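Local coordinates for cell wall binding protein cwp8 (Peptoclostridium difficile, PDB 5J6Q) that probably attaches itself to the cell wall of this S-layer-bearing bacterium through three CWB2 modules, which are joined to further N-terminal domains, at residues T121-S124 against V128-K131; A313-G318 against P330-K335; T570-I575 against E585-K590. All coordinates share one frame; numbering follows the deposited sequence.

Contact 1 (T121-S124 against V128-K131)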
ATOM      1  N   THR A 121     -41.915 -58.522   1.816  1.00 88.71           N
ATOM      2  CA  THR A 121     -42.602 -58.457   0.531  1.00 81.68           C
ATOM      3  C   THR A 121     -43.244 -57.095   0.327  1.00 74.32           C
ATOM      4  O   THR A 121     -44.029 -56.681   1.189  1.00 70.97           O
ATOM      5  CB  THR A 121     -43.745 -59.485   0.482  1.00 79.04           C
ATOM      6  OG1 THR A 121     -43.246 -60.749   0.907  1.00 75.26           O
ATOM      7  CG2 THR A 121     -44.366 -59.597  -0.929  1.00 72.65           C
ATOM      8  N   ILE A 122     -42.924 -56.397  -0.778  1.00 68.86           N
ATOM      9  CA  ILE A 122     -43.585 -55.127  -1.038  1.00 66.50           C
ATOM     10  C   ILE A 122     -45.055 -55.472  -1.343  1.00 65.22           C
ATOM     11  O   ILE A 122     -45.300 -56.368  -2.131  1.00 63.80           O
ATOM     12  CB  ILE A 122     -42.878 -54.421  -2.206  1.00 64.07           C
ATOM     13  CG1 ILE A 122     -41.379 -54.309  -1.863  1.00 62.70           C
ATOM     14  CG2 ILE A 122     -43.522 -53.034  -2.487  1.00 56.38           C
ATOM     15  CD1 ILE A 122     -40.606 -53.349  -2.752  1.00 63.17           C
ATOM     16  N   LYS A 123     -45.992 -54.761  -0.732  1.00 65.38           N
ATOM     17  CA  LYS A 123     -47.402 -55.020  -0.854  1.00 65.11           C
ATOM     18  C   LYS A 123     -48.134 -53.901  -1.573  1.00 63.75           C
ATOM     19  O   LYS A 123     -49.250 -54.079  -1.998  1.00 65.58           O
ATOM     20  CB  LYS A 123     -47.961 -55.231   0.557  1.00 65.61           C
ATOM     21  CG  LYS A 123     -48.515 -56.632   0.757  1.00 72.24           C
ATOM     22  CD  LYS A 123     -47.479 -57.601   1.312  1.00 78.34           C
ATOM     23  CE  LYS A 123     -48.146 -58.815   1.923  1.00 80.48           C
ATOM     24  NZ  LYS A 123     -48.381 -59.893   0.924  1.00 80.65           N
ATOM     25  N   SER A 124     -47.492 -52.765  -1.706  1.00 63.97           N
ATOM     26  CA  SER A 124     -48.009 -51.565  -2.384  1.00 63.45           C
ATOM     27  C   SER A 124     -46.851 -50.557  -2.473  1.00 63.31           C
ATOM     28  O   SER A 124     -45.773 -50.859  -1.956  1.00 66.11           O
ATOM     29  CB  SER A 124     -49.194 -50.956  -1.622  1.00 64.31           C
ATOM     30  OG  SER A 124     -48.828 -50.412  -0.353  1.00 62.42           O
ATOM     31  N   VAL A 128     -44.657 -52.498   3.199  1.00 69.36           N
ATOM     32  CA  VAL A 128     -43.862 -53.716   3.082  1.00 73.89           C
ATOM     33  C   VAL A 128     -44.187 -54.594   4.306  1.00 80.31           C
ATOM     34  O   VAL A 128     -44.231 -54.101   5.442  1.00 84.29           O
ATOM     35  CB  VAL A 128     -42.345 -53.411   3.041  1.00 75.04           C
ATOM     36  CG1 VAL A 128     -41.544 -54.706   2.885  1.00 72.13           C
ATOM     37  CG2 VAL A 128     -42.026 -52.449   1.908  1.00 74.37           C
ATOM     38  N   GLU A 129     -44.415 -55.865   4.073  1.00 83.64           N
ATOM     39  CA  GLU A 129     -44.746 -56.820   5.108  1.00 90.79           C
ATOM     40  C   GLU A 129     -43.485 -57.519   5.550  1.00 95.45           C
ATOM     41  O   GLU A 129     -42.693 -57.928   4.698  1.00 96.68           O
ATOM     42  CB  GLU A 129     -45.753 -57.844   4.566  1.00 92.58           C
ATOM     43  CG  GLU A 129     -46.143 -58.909   5.573  1.00 93.10           C
ATOM     44  CD  GLU A 129     -46.788 -60.105   4.903  1.00 92.28           C
ATOM     45  OE1 GLU A 129     -46.089 -60.806   4.146  1.00 87.99           O
ATOM     46  OE2 GLU A 129     -47.991 -60.329   5.122  1.00 94.16           O
ATOM     47  N   VAL A 130     -43.284 -57.653   6.864  1.00102.14           N
ATOM     48  CA  VAL A 130     -42.085 -58.323   7.370  1.00111.73           C
ATOM     49  C   VAL A 130     -42.488 -59.437   8.330  1.00116.57           C
ATOM     50  O   VAL A 130     -43.297 -59.219   9.225  1.00117.10           O
ATOM     51  CB  VAL A 130     -41.135 -57.311   8.062  1.00114.85           C
ATOM     52  CG1 VAL A 130     -39.838 -58.001   8.473  1.00115.07           C
ATOM     53  CG2 VAL A 130     -40.832 -56.142   7.131  1.00115.09           C
ATOM     54  N   LYS A 131     -41.917 -60.626   8.140  1.00121.13           N
ATOM     55  CA  LYS A 131     -42.203 -61.808   8.943  1.00130.91           C
ATOM     56  C   LYS A 131     -40.999 -62.737   8.887  1.00138.13           C
ATOM     57  O   LYS A 131     -39.978 -62.355   8.316  1.00141.78           O
ATOM     58  CB  LYS A 131     -43.446 -62.527   8.388  1.00133.59           C
ATOM     59  CG  LYS A 131     -43.225 -63.098   6.989  1.00132.72           C
ATOM     60  CD  LYS A 131     -44.543 -63.495   6.339  1.00131.69           C
ATOM     61  CE  LYS A 131     -44.373 -63.776   4.865  1.00130.25           C
ATOM     62  NZ  LYS A 131     -43.431 -64.898   4.631  1.00128.51           N
TER
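Thr-121 and Glu-129 face each other as an antiparallel hydrogen-bonded pair, and this backbone ladder is the tight part of the contact. Thr-121 N donates a hydrogen bond to Glu-129 O at 3.0 Å. The return bond, from Glu-129 N to Thr-121 O, is also 3.0 Å. Thr-121 O has a second neighbour in Val-128 CA at 3.5 Å, a CA-H...O contact. With CG1 of Val-128 anti to its own backbone N (chi1 -179°), this methyl is set against Thr-121 O at 3.6 Å.

The two segments belong to a beta hairpin, strands 118-124 and 127-132, within the region assigned to Cwp8 domain 2. Strand 127-132 is the middle one of a three-stranded antiparallel sheet and also bonds to strand 140-143. On the face that carries Ile-122 and Val-128, a non-hydrogen-bonded pair, helix 96-111 covers Val-128 through Ala-96, Ile-99 and Val-100. The two side chains meet only lightly, Ile-122 CG1 lying 4.3 Å from Val-128 CG2.

The face of Thr-121 and Glu-129 is the solvent side. The aliphatic part of Lys-123 lies across Glu-129, with Lys-123 CE 3.5 Å from Glu-129 CD. Bends at chi2 and chi4 leave Lys-123 NZ 4.1 Å from Glu-129 OE1. The pair does not close into a salt bridge, though the opposite charges probably still attract.

Contact 2 (A313-G318 against P330-K335)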
ATOM      1  N   ALA A 313      25.901  21.969   3.271  1.00 54.28           N
ATOM      2  CA  ALA A 313      25.322  23.282   3.532  1.00 47.30           C
ATOM      3  C   ALA A 313      23.805  23.233   3.504  1.00 46.31           C
ATOM      4  O   ALA A 313      23.218  22.168   3.281  1.00 45.58           O
ATOM      5  CB  ALA A 313      25.812  24.278   2.480  1.00 44.18           C
ATOM      6  N   ILE A 314      23.166  24.391   3.781  1.00 44.70           N
ATOM      7  CA  ILE A 314      21.703  24.524   3.774  1.00 50.73           C
ATOM      8  C   ILE A 314      21.408  25.778   2.866  1.00 54.40           C
ATOM      9  O   ILE A 314      22.144  26.768   2.961  1.00 50.27           O
ATOM     10  CB  ILE A 314      21.071  24.771   5.189  1.00 52.04           C
ATOM     11  CG1 ILE A 314      21.495  23.683   6.208  1.00 44.77           C
ATOM     12  CG2 ILE A 314      19.486  24.877   5.065  1.00 46.19           C
ATOM     13  CD1 ILE A 314      20.789  22.355   6.048  1.00 38.26           C
ATOM     14  N   ILE A 315      20.429  25.662   1.930  1.00 49.29           N
ATOM     15  CA  ILE A 315      19.952  26.780   1.194  1.00 47.22           C
ATOM     16  C   ILE A 315      18.581  26.938   1.797  1.00 46.99           C
ATOM     17  O   ILE A 315      17.787  25.985   1.770  1.00 50.01           O
ATOM     18  CB  ILE A 315      19.844  26.631  -0.331  1.00 53.59           C
ATOM     19  CG1 ILE A 315      21.101  25.989  -0.944  1.00 55.19           C
ATOM     20  CG2 ILE A 315      19.650  28.044  -0.923  1.00 58.25           C
ATOM     21  CD1 ILE A 315      22.283  26.999  -0.997  1.00 55.45           C
ATOM     22  N   LEU A 316      18.269  28.114   2.313  1.00 47.14           N
ATOM     23  CA  LEU A 316      16.972  28.380   2.946  1.00 46.85           C
ATOM     24  C   LEU A 316      16.252  29.534   2.182  1.00 48.58           C
ATOM     25  O   LEU A 316      16.815  30.612   2.039  1.00 49.33           O
ATOM     26  CB  LEU A 316      17.258  28.757   4.379  1.00 48.33           C
ATOM     27  CG  LEU A 316      16.095  28.701   5.330  1.00 53.29           C
ATOM     28  CD1 LEU A 316      15.394  27.369   5.265  1.00 53.15           C
ATOM     29  CD2 LEU A 316      16.687  28.912   6.765  1.00 50.80           C
ATOM     30  N   VAL A 317      15.025  29.292   1.621  1.00 49.38           N
ATOM     31  CA  VAL A 317      14.385  30.378   0.861  1.00 47.84           C
ATOM     32  C   VAL A 317      13.045  30.662   1.512  1.00 47.74           C
ATOM     33  O   VAL A 317      12.653  29.902   2.401  1.00 47.17           O
ATOM     34  CB  VAL A 317      14.327  29.917  -0.656  1.00 51.57           C
ATOM     35  CG1 VAL A 317      13.357  28.770  -0.844  1.00 50.34           C
ATOM     36  CG2 VAL A 317      13.925  31.058  -1.574  1.00 62.25           C
ATOM     37  N   GLY A 318      12.337  31.758   1.164  1.00 49.13           N
ATOM     38  CA  GLY A 318      11.010  31.975   1.740  1.00 49.52           C
ATOM     39  C   GLY A 318      10.039  30.959   1.106  1.00 48.55           C
ATOM     40  O   GLY A 318      10.208  30.587  -0.074  1.00 48.59           O
ATOM     41  N   PRO A 330      21.272  25.779  -9.148  1.00 45.25           N
ATOM     42  CA  PRO A 330      22.699  25.437  -9.349  1.00 45.93           C
ATOM     43  C   PRO A 330      23.470  25.677  -8.052  1.00 45.26           C
ATOM     44  O   PRO A 330      24.488  25.081  -7.890  1.00 49.31           O
ATOM     45  CB  PRO A 330      23.102  26.328 -10.528  1.00 47.08           C
ATOM     46  CG  PRO A 330      22.078  27.400 -10.535  1.00 48.42           C
ATOM     47  CD  PRO A 330      20.828  26.743 -10.179  1.00 43.31           C
ATOM     48  N   LEU A 331      22.959  26.533  -7.146  1.00 40.76           N
ATOM     49  CA  LEU A 331      23.597  26.839  -5.906  1.00 49.33           C
ATOM     50  C   LEU A 331      23.453  25.662  -4.949  1.00 51.97           C
ATOM     51  O   LEU A 331      24.485  25.240  -4.380  1.00 48.58           O
ATOM     52  CB  LEU A 331      23.024  28.120  -5.223  1.00 47.79           C
ATOM     53  CG  LEU A 331      23.772  28.397  -3.918  1.00 50.31           C
ATOM     54  CD1 LEU A 331      25.316  28.368  -4.237  1.00 47.24           C
ATOM     55  CD2 LEU A 331      23.410  29.652  -3.304  1.00 40.18           C
ATOM     56  N   ALA A 332      22.176  25.121  -4.765  1.00 47.70           N
ATOM     57  CA  ALA A 332      22.003  23.937  -3.924  1.00 47.26           C
ATOM     58  C   ALA A 332      22.786  22.760  -4.522  1.00 46.34           C
ATOM     59  O   ALA A 332      23.285  21.923  -3.764  1.00 47.35           O
ATOM     60  CB  ALA A 332      20.537  23.531  -3.794  1.00 46.42           C
ATOM     61  N   SER A 333      22.885  22.668  -5.828  1.00 45.60           N
ATOM     62  CA  SER A 333      23.598  21.523  -6.399  1.00 51.08           C
ATOM     63  C   SER A 333      25.089  21.684  -6.178  1.00 59.19           C
ATOM     64  O   SER A 333      25.788  20.695  -5.926  1.00 63.78           O
ATOM     65  CB  SER A 333      23.354  21.429  -7.905  1.00 51.55           C
ATOM     66  OG  SER A 333      22.218  20.642  -8.231  1.00 58.00           O
ATOM     67  N   GLN A 334      25.583  22.938  -6.284  1.00 63.05           N
ATOM     68  CA  GLN A 334      27.029  23.186  -6.169  1.00 65.27           C
ATOM     69  C   GLN A 334      27.555  23.033  -4.776  1.00 61.93           C
ATOM     70  O   GLN A 334      28.581  22.372  -4.616  1.00 59.82           O
ATOM     71  CB  GLN A 334      27.416  24.579  -6.670  1.00 60.06           C
ATOM     72  CG  GLN A 334      28.853  24.582  -7.147  1.00 58.59           C
ATOM     73  CD  GLN A 334      29.099  25.646  -8.172  1.00 58.09           C
ATOM     74  OE1 GLN A 334      29.327  26.797  -7.827  1.00 63.37           O
ATOM     75  NE2 GLN A 334      28.973  25.300  -9.436  1.00 55.80           N
ATOM     76  N   LYS A 335      26.863  23.639  -3.792  1.00 58.21           N
ATOM     77  CA  LYS A 335      27.217  23.588  -2.378  1.00 55.23           C
ATOM     78  C   LYS A 335      26.654  22.320  -1.721  1.00 53.72           C
ATOM     79  O   LYS A 335      26.694  22.203  -0.493  1.00 52.46           O
ATOM     80  CB  LYS A 335      26.691  24.837  -1.648  1.00 53.89           C
ATOM     81  CG  LYS A 335      27.222  26.181  -2.242  1.00 63.75           C
ATOM     82  CD  LYS A 335      28.728  26.136  -2.746  1.00 71.98           C
ATOM     83  CE  LYS A 335      29.008  27.308  -3.710  1.00 85.39           C
ATOM     84  NZ  LYS A 335      30.316  27.214  -4.476  1.00 82.86           N
TER
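Ile-315 packs against Leu-331 and Ala-332 in a buried, apolar strand-to-helix contact. Strand 313-318 lies inside a parallel four-stranded sheet, flanked by strands 339-342 and 367-371. Helix 329-334 lies over the sheet face to which Ala-313 and Ile-315 point. No hydrogen bond crosses between the segments.

The side chain of Ile-315 divides its work between two neighbours. Its CG1 is anti to the carbonyl carbon (chi1 -46°) and meets the helix backbone and the small side chain of Ala-332. Ile-315 CG1 lies 3.7 Å from Ala-332 CA and 3.8 Å from Ala-332 CB. The methyl group beyond it turns to the leucine, with Ile-315 CD1 3.6 Å from Leu-331 CG. Ile-315 CD1 is also 3.7 Å from Leu-331 CD2, so it rests on one side of the branched end. The methyl of Ala-332 is short, which lets the isoleucine come up to the helix backbone itself.

Ala-313 meets the place where the helix stops. Ala-313 CB is 3.7 Å from Lys-335 O and 4.3 Å from Lys-335 CB. Lys-335 is the first residue after the helix to leave helical backbone angles, although Lys-335 N still bonds to Leu-331 O at 2.9 Å. The rest of the lysine chain leads away from the strand.

Ile-339, Tyr-369 and Val-371 of the neighbouring strands also touch Ile-315. Ile-314 points to the other face, where helix 349-359 covers it through Ile-355, Val-358 and Leu-359. Helix 329-334 lies on the link between parallel neighbours 313-318 and 339-342. This is a beta-alpha-beta crossover in the Toprim-like fold of a CWB2 module.

Contact 3 (T570-I575 against E585-K590). With SO4 (sulfate ion), chain H.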
ATOM      1  N   THR A 570      13.553   4.635 -16.766  1.00 42.52           N
ATOM      2  CA  THR A 570      13.157   3.376 -16.131  1.00 43.74           C
ATOM      3  C   THR A 570      12.620   3.651 -14.771  1.00 47.83           C
ATOM      4  O   THR A 570      12.524   2.730 -13.953  1.00 49.63           O
ATOM      5  CB  THR A 570      14.356   2.389 -16.081  1.00 49.90           C
ATOM      6  OG1 THR A 570      15.457   3.010 -15.396  1.00 53.54           O
ATOM      7  CG2 THR A 570      14.783   1.956 -17.511  1.00 52.13           C
ATOM      8  N   LYS A 571      12.160   4.922 -14.539  1.00 45.83           N
ATOM      9  CA  LYS A 571      11.643   5.343 -13.240  1.00 38.75           C
ATOM     10  C   LYS A 571      10.906   6.695 -13.372  1.00 35.99           C
ATOM     11  O   LYS A 571      11.427   7.656 -14.017  1.00 36.68           O
ATOM     12  CB  LYS A 571      12.836   5.493 -12.223  1.00 36.65           C
ATOM     13  CG  LYS A 571      12.386   5.438 -10.760  1.00 38.56           C
ATOM     14  CD  LYS A 571      13.467   5.851  -9.788  1.00 38.87           C
ATOM     15  CE  LYS A 571      13.046   5.373  -8.410  1.00 40.13           C
ATOM     16  NZ  LYS A 571      13.918   5.860  -7.301  1.00 37.49           N
ATOM     17  N   LEU A 572       9.751   6.789 -12.827  1.00 31.78           N
ATOM     18  CA  LEU A 572       8.992   8.076 -12.794  1.00 30.27           C
ATOM     19  C   LEU A 572       8.906   8.471 -11.312  1.00 32.01           C
ATOM     20  O   LEU A 572       8.413   7.696 -10.509  1.00 34.32           O
ATOM     21  CB  LEU A 572       7.664   7.810 -13.438  1.00 33.82           C
ATOM     22  CG  LEU A 572       6.673   8.957 -13.488  1.00 33.40           C
ATOM     23  CD1 LEU A 572       7.306  10.305 -13.976  1.00 37.83           C
ATOM     24  CD2 LEU A 572       5.604   8.453 -14.413  1.00 42.17           C
ATOM     25  N   VAL A 573       9.491   9.604 -10.912  1.00 33.79           N
ATOM     26  CA  VAL A 573       9.434  10.024  -9.502  1.00 34.93           C
ATOM     27  C   VAL A 573       8.440  11.213  -9.428  1.00 37.99           C
ATOM     28  O   VAL A 573       8.743  12.245 -10.012  1.00 44.16           O
ATOM     29  CB  VAL A 573      10.812  10.485  -9.011  1.00 32.36           C
ATOM     30  CG1 VAL A 573      10.779  10.947  -7.570  1.00 26.18           C
ATOM     31  CG2 VAL A 573      11.874   9.371  -9.198  1.00 31.78           C
ATOM     32  N   GLN A 574       7.298  11.105  -8.768  1.00 34.02           N
ATOM     33  CA  GLN A 574       6.392  12.289  -8.568  1.00 26.29           C
ATOM     34  C   GLN A 574       6.809  13.142  -7.330  1.00 26.04           C
ATOM     35  O   GLN A 574       6.924  12.576  -6.264  1.00 29.47           O
ATOM     36  CB  GLN A 574       4.925  11.808  -8.271  1.00 29.09           C
ATOM     37  CG  GLN A 574       4.018  12.960  -7.772  1.00 26.38           C
ATOM     38  CD  GLN A 574       2.582  12.521  -7.838  1.00 35.32           C
ATOM     39  OE1 GLN A 574       2.209  11.737  -8.705  1.00 33.43           O
ATOM     40  NE2 GLN A 574       1.792  12.877  -6.824  1.00 27.75           N
ATOM     41  N   ILE A 575       6.996  14.452  -7.428  1.00 25.14           N
ATOM     42  CA  ILE A 575       7.282  15.282  -6.268  1.00 26.27           C
ATOM     43  C   ILE A 575       5.938  15.927  -5.776  1.00 30.58           C
ATOM     44  O   ILE A 575       5.285  16.603  -6.618  1.00 30.03           O
ATOM     45  CB  ILE A 575       8.215  16.511  -6.598  1.00 25.85           C
ATOM     46  CG1 ILE A 575       9.549  16.015  -7.339  1.00 30.60           C
ATOM     47  CG2 ILE A 575       8.641  17.277  -5.268  1.00 20.36           C
ATOM     48  CD1 ILE A 575      10.129  14.929  -6.530  1.00 22.40           C
ATOM     49  N   GLU A 585      -0.230   8.312 -15.546  1.00 37.13           N
ATOM     50  CA  GLU A 585      -0.438   7.123 -16.362  1.00 41.52           C
ATOM     51  C   GLU A 585       0.012   7.490 -17.775  1.00 38.02           C
ATOM     52  O   GLU A 585       0.767   6.699 -18.371  1.00 34.12           O
ATOM     53  CB  GLU A 585      -1.918   6.631 -16.338  1.00 38.95           C
ATOM     54  CG  GLU A 585      -2.280   6.089 -14.958  1.00 42.73           C
ATOM     55  CD  GLU A 585      -3.750   5.725 -14.843  1.00 55.27           C
ATOM     56  OE1 GLU A 585      -4.010   4.614 -14.389  1.00 63.08           O
ATOM     57  OE2 GLU A 585      -4.635   6.570 -15.185  1.00 60.09           O
ATOM     58  N   LYS A 586      -0.376   8.677 -18.237  1.00 27.53           N
ATOM     59  CA  LYS A 586      -0.027   9.180 -19.578  1.00 31.01           C
ATOM     60  C   LYS A 586       1.483   9.130 -19.722  1.00 37.51           C
ATOM     61  O   LYS A 586       1.969   8.638 -20.734  1.00 42.74           O
ATOM     62  CB  LYS A 586      -0.510  10.662 -19.785  1.00 33.53           C
ATOM     63  CG  LYS A 586      -0.662  11.139 -21.292  1.00 39.47           C
ATOM     64  CD  LYS A 586      -0.996   9.916 -22.284  1.00 39.37           C
ATOM     65  CE  LYS A 586      -2.493   9.803 -22.641  1.00 48.42           C
ATOM     66  NZ  LYS A 586      -2.737   8.489 -23.322  1.00 52.08           N
ATOM     67  N   ILE A 587       2.236   9.590 -18.679  1.00 37.78           N
ATOM     68  CA  ILE A 587       3.674   9.667 -18.730  1.00 41.64           C
ATOM     69  C   ILE A 587       4.249   8.242 -18.829  1.00 45.78           C
ATOM     70  O   ILE A 587       5.097   7.962 -19.696  1.00 44.84           O
ATOM     71  CB  ILE A 587       4.256  10.467 -17.494  1.00 41.51           C
ATOM     72  CG1 ILE A 587       3.835  11.948 -17.494  1.00 34.64           C
ATOM     73  CG2 ILE A 587       5.764  10.401 -17.524  1.00 30.44           C
ATOM     74  CD1 ILE A 587       4.227  12.615 -16.182  1.00 38.60           C
ATOM     75  N   ALA A 588       3.785   7.331 -17.937  1.00 43.55           N
ATOM     76  CA  ALA A 588       4.219   5.960 -17.945  1.00 43.33           C
ATOM     77  C   ALA A 588       4.047   5.262 -19.361  1.00 46.75           C
ATOM     78  O   ALA A 588       4.928   4.499 -19.822  1.00 41.18           O
ATOM     79  CB  ALA A 588       3.419   5.175 -16.886  1.00 43.28           C
ATOM     80  N   GLU A 589       2.913   5.505 -19.978  1.00 45.40           N
ATOM     81  CA  GLU A 589       2.524   4.971 -21.246  1.00 48.49           C
ATOM     82  C   GLU A 589       3.543   5.423 -22.329  1.00 52.92           C
ATOM     83  O   GLU A 589       4.140   4.552 -22.960  1.00 51.66           O
ATOM     84  CB  GLU A 589       1.102   5.439 -21.608  1.00 46.68           C
ATOM     85  CG  GLU A 589       0.664   4.886 -22.942  1.00 53.06           C
ATOM     86  CD  GLU A 589      -0.555   5.560 -23.543  1.00 66.41           C
ATOM     87  OE1 GLU A 589      -1.328   6.281 -22.838  1.00 67.33           O
ATOM     88  OE2 GLU A 589      -0.735   5.373 -24.765  1.00 71.54           O
ATOM     89  N   LYS A 590       3.740   6.757 -22.518  1.00 50.42           N
ATOM     90  CA  LYS A 590       4.698   7.314 -23.478  1.00 45.97           C
ATOM     91  C   LYS A 590       6.114   6.840 -23.345  1.00 47.75           C
ATOM     92  O   LYS A 590       6.783   6.611 -24.381  1.00 48.88           O
ATOM     93  CB  LYS A 590       4.674   8.823 -23.374  1.00 45.87           C
ATOM     94  CG  LYS A 590       3.268   9.344 -23.684  1.00 33.03           C
ATOM     95  CD  LYS A 590       3.019   9.391 -25.209  1.00 39.19           C
ATOM     96  CE  LYS A 590       1.864   8.482 -25.551  1.00 52.09           C
ATOM     97  NZ  LYS A 590       1.068   8.999 -26.692  1.00 59.02           N
TER
HETATM   98  S   SO4 H 707      14.524   9.588  -6.886  1.00 75.60           S
HETATM   99  O1  SO4 H 707      13.752  10.765  -7.310  1.00 77.70           O
HETATM  100  O2  SO4 H 707      13.671   8.813  -5.790  1.00 69.86           O
HETATM  101  O3  SO4 H 707      14.913   8.597  -7.939  1.00 71.55           O
HETATM  102  O4  SO4 H 707      15.657  10.358  -6.423  1.00 75.77           O
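Leu-572 and Ile-587 make the apolar contact between strand 572-575 and helix 581-590. The strand lies between 286-289 and 516-519 in a parallel four-stranded sheet. The helix follows it and packs on that sheet, consistent with the Toprim-like CWB2 fold. Leu-572 CD2 lies 3.7 Å from Ile-587 CG2, and Leu-572 CD1 is 3.9 Å from Ile-587 CG2. Both leucine methyls therefore close on one branch of the isoleucine. The side chains cross at about a right angle. With CG1 anti to the carbonyl carbon (chi1 -65°), Ile-587 holds CG2, not its longer branch, against the leucine. Leu-572 CD2 also reaches the helix backbone, 4.1 Å from Ala-588 N. Val-518 touches both Leu-572 and Ile-587.

The polar interactions lie away from this pair. On the helix, Lys-586 NZ and Glu-589 OE1 form a salt bridge of 2.7 Å. The lysine meets the syn side of the carboxylate, 24° out of its plane. Before the strand, the extended chain of Lys-571 carries NZ to a sulfate ion, probably from the crystallisation liquor. Lys-571 NZ bonds to sulfate O3 at 3.0 Å and more weakly to O2. Glu-283 and Glu-287 form salt bridges with Lys-571 NZ, which probably favours its charged form.

Apolar packing thus joins strand and helix here, while the charged groups pair along the helix and around a sulfate ion and do not bridge the two.

In the fold
The contacts follow one another along the chain, each closing before the next opens. Contact 1 stands apart, with its centre about 105 Å from that of contact 2 and about 84 Å from that of contact 3. It belongs to the small antiparallel sheet of the Cwp8 domain 2 region. Contacts 2 and 3 have centres about 27 Å apart and nearest atoms about 13 Å apart, without touching. Each packs a helix on a parallel four-stranded sheet, but the sheets differ. Strand 572-575 pairs with strand 286-289, from far earlier in the chain. This ties the start of the CWB2 region to its end, and probably helps close it into one compact unit, well away from contact 1.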